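Local coordinates for HTH-type transcriptional regulator YgaV (PDB 3CUO), which regulates gene expression on a large scale in response to sulfide, acting as both repressor and activator of transcription, at residues T48-A52 with S53-Q57. Residues are numbered along the deposited sequence; the frame is centred on the assembly and turned at random.
Sequences TGLSA and SATSQ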
ATOM      1  N   THR A  48     -11.073 -16.407   1.825  1.00 51.23           N
ATOM      2  CA  THR A  48     -11.507 -15.041   2.074  1.00 49.93           C
ATOM      3  C   THR A  48     -12.784 -14.951   2.884  1.00 50.42           C
ATOM      4  O   THR A  48     -13.090 -13.888   3.445  1.00 51.36           O
ATOM      5  CB  THR A  48     -11.805 -14.336   0.785  1.00 49.83           C
ATOM      6  OG1 THR A  48     -12.865 -15.018   0.060  1.00 44.35           O
ATOM      7  CG2 THR A  48     -10.524 -14.306  -0.062  1.00 51.10           C
ATOM      8  N   GLY A  49     -13.556 -16.032   2.906  1.00 49.28           N
ATOM      9  CA  GLY A  49     -14.905 -16.014   3.473  1.00 49.28           C
ATOM     10  C   GLY A  49     -15.907 -15.249   2.599  1.00 48.63           C
ATOM     11  O   GLY A  49     -17.053 -15.056   2.983  1.00 47.87           O
ATOM     12  N   LEU A  50     -15.490 -14.797   1.426  1.00 48.55           N
ATOM     13  CA  LEU A  50     -16.390 -14.108   0.501  1.00 47.91           C
ATOM     14  C   LEU A  50     -17.134 -15.040  -0.388  1.00 47.38           C
ATOM     15  O   LEU A  50     -16.756 -16.209  -0.527  1.00 47.00           O
ATOM     16  CB  LEU A  50     -15.612 -13.163  -0.395  1.00 48.40           C
ATOM     17  CG  LEU A  50     -14.907 -12.010   0.305  1.00 50.88           C
ATOM     18  CD1 LEU A  50     -14.132 -11.269  -0.746  1.00 46.71           C
ATOM     19  CD2 LEU A  50     -15.944 -11.119   1.079  1.00 52.29           C
ATOM     20  N   SER A  51     -18.147 -14.481  -1.064  1.00 46.48           N
ATOM     21  CA  SER A  51     -18.985 -15.209  -2.004  1.00 45.74           C
ATOM     22  C   SER A  51     -18.103 -15.538  -3.209  1.00 45.38           C
ATOM     23  O   SER A  51     -17.056 -14.883  -3.415  1.00 42.38           O
ATOM     24  CB  SER A  51     -20.196 -14.353  -2.441  1.00 45.54           C
ATOM     25  OG  SER A  51     -19.841 -13.197  -3.191  1.00 44.96           O
ATOM     26  N   ALA A  52     -18.513 -16.506  -4.000  1.00 44.15           N
ATOM     27  CA  ALA A  52     -17.733 -16.922  -5.140  1.00 44.82           C
ATOM     28  C   ALA A  52     -17.654 -15.787  -6.103  1.00 44.78           C
ATOM     29  O   ALA A  52     -16.613 -15.520  -6.679  1.00 43.20           O
ATOM     30  CB  ALA A  52     -18.359 -18.189  -5.836  1.00 46.82           C
ATOM     31  N   SER A  53     -18.780 -15.113  -6.286  1.00 44.21           N
ATOM     32  CA  SER A  53     -18.830 -14.012  -7.218  1.00 44.02           C
ATOM     33  C   SER A  53     -17.936 -12.842  -6.783  1.00 42.38           C
ATOM     34  O   SER A  53     -17.203 -12.308  -7.607  1.00 41.51           O
ATOM     35  CB  SER A  53     -20.296 -13.620  -7.509  1.00 44.81           C
ATOM     36  OG  SER A  53     -20.984 -13.205  -6.309  1.00 47.18           O
ATOM     37  N   ALA A  54     -17.949 -12.486  -5.497  1.00 42.08           N
ATOM     38  CA  ALA A  54     -17.175 -11.396  -4.939  1.00 41.67           C
ATOM     39  C   ALA A  54     -15.681 -11.681  -5.086  1.00 42.24           C
ATOM     40  O   ALA A  54     -14.931 -10.803  -5.443  1.00 42.09           O
ATOM     41  CB  ALA A  54     -17.560 -11.113  -3.414  1.00 42.29           C
ATOM     42  N   THR A  55     -15.269 -12.920  -4.865  1.00 42.15           N
ATOM     43  CA  THR A  55     -13.892 -13.335  -5.053  1.00 42.36           C
ATOM     44  C   THR A  55     -13.469 -13.153  -6.470  1.00 41.66           C
ATOM     45  O   THR A  55     -12.428 -12.580  -6.751  1.00 42.28           O
ATOM     46  CB  THR A  55     -13.724 -14.822  -4.606  1.00 41.96           C
ATOM     47  OG1 THR A  55     -14.241 -14.938  -3.293  1.00 43.50           O
ATOM     48  CG2 THR A  55     -12.214 -15.238  -4.574  1.00 42.01           C
ATOM     49  N   SER A  56     -14.292 -13.622  -7.404  1.00 42.81           N
ATOM     50  CA  SER A  56     -13.955 -13.512  -8.817  1.00 43.45           C
ATOM     51  C   SER A  56     -13.881 -12.066  -9.290  1.00 42.88           C
ATOM     52  O   SER A  56     -13.045 -11.727 -10.149  1.00 41.65           O
ATOM     53  CB  SER A  56     -14.934 -14.366  -9.670  1.00 44.26           C
ATOM     54  OG  SER A  56     -14.655 -15.755  -9.484  1.00 45.79           O
ATOM     55  N   GLN A  57     -14.707 -11.189  -8.711  1.00 42.39           N
ATOM     56  CA  GLN A  57     -14.623  -9.752  -9.039  1.00 43.08           C
ATOM     57  C   GLN A  57     -13.358  -9.145  -8.536  1.00 41.22           C
ATOM     58  O   GLN A  57     -12.779  -8.393  -9.248  1.00 40.87           O
ATOM     59  CB  GLN A  57     -15.794  -8.896  -8.471  1.00 43.36           C
ATOM     60  CG  GLN A  57     -16.913  -8.677  -9.467  1.00 45.29           C
ATOM     61  CD  GLN A  57     -18.230  -8.405  -8.798  1.00 47.44           C
ATOM     62  OE1 GLN A  57     -19.323  -8.745  -9.325  1.00 55.51           O
ATOM     63  NE2 GLN A  57     -18.155  -7.839  -7.605  1.00 46.68           N
TER
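The turn of the predicted helix-turn-helix motif of this ArsR-family regulator passes into its second helix, 52-64, at the N-cap Ser51, whose side chain and carbonyl both bond the first turn. With chi1 at 66°, Ser51 OG sits between its own N and carbonyl carbon and reaches forward to accept from Ala54 N at 3.1 Å. Ser51 O takes two donors from one residue, Thr55 N at 3.0 Å in the first helical bond and Thr55 OG1 at 2.8 Å, reaching it from opposite faces of the carbonyl plane. Thr55 OG1 also hydrogen-bonds Thr45 OG1 of helix 41-48, so one hydroxyl links the cap to the preceding helix. Beside it, Leu50 CB lies 3.7 Å from Thr55 OG1 and 4.1 Å from Ala54 CB. At the start of the turn, Thr48 OG1 accepts from Leu50 N at 3.0 Å, an ST turn spanning Gly49, whose positive phi suits glycine. A valine at Thr55 would probably leave Thr45 OG1 without this partner and cost Ser51 O its hydroxyl donor. Side-chain hydroxyls thus satisfy main-chain groups at the turn and tie the motif's two helices together.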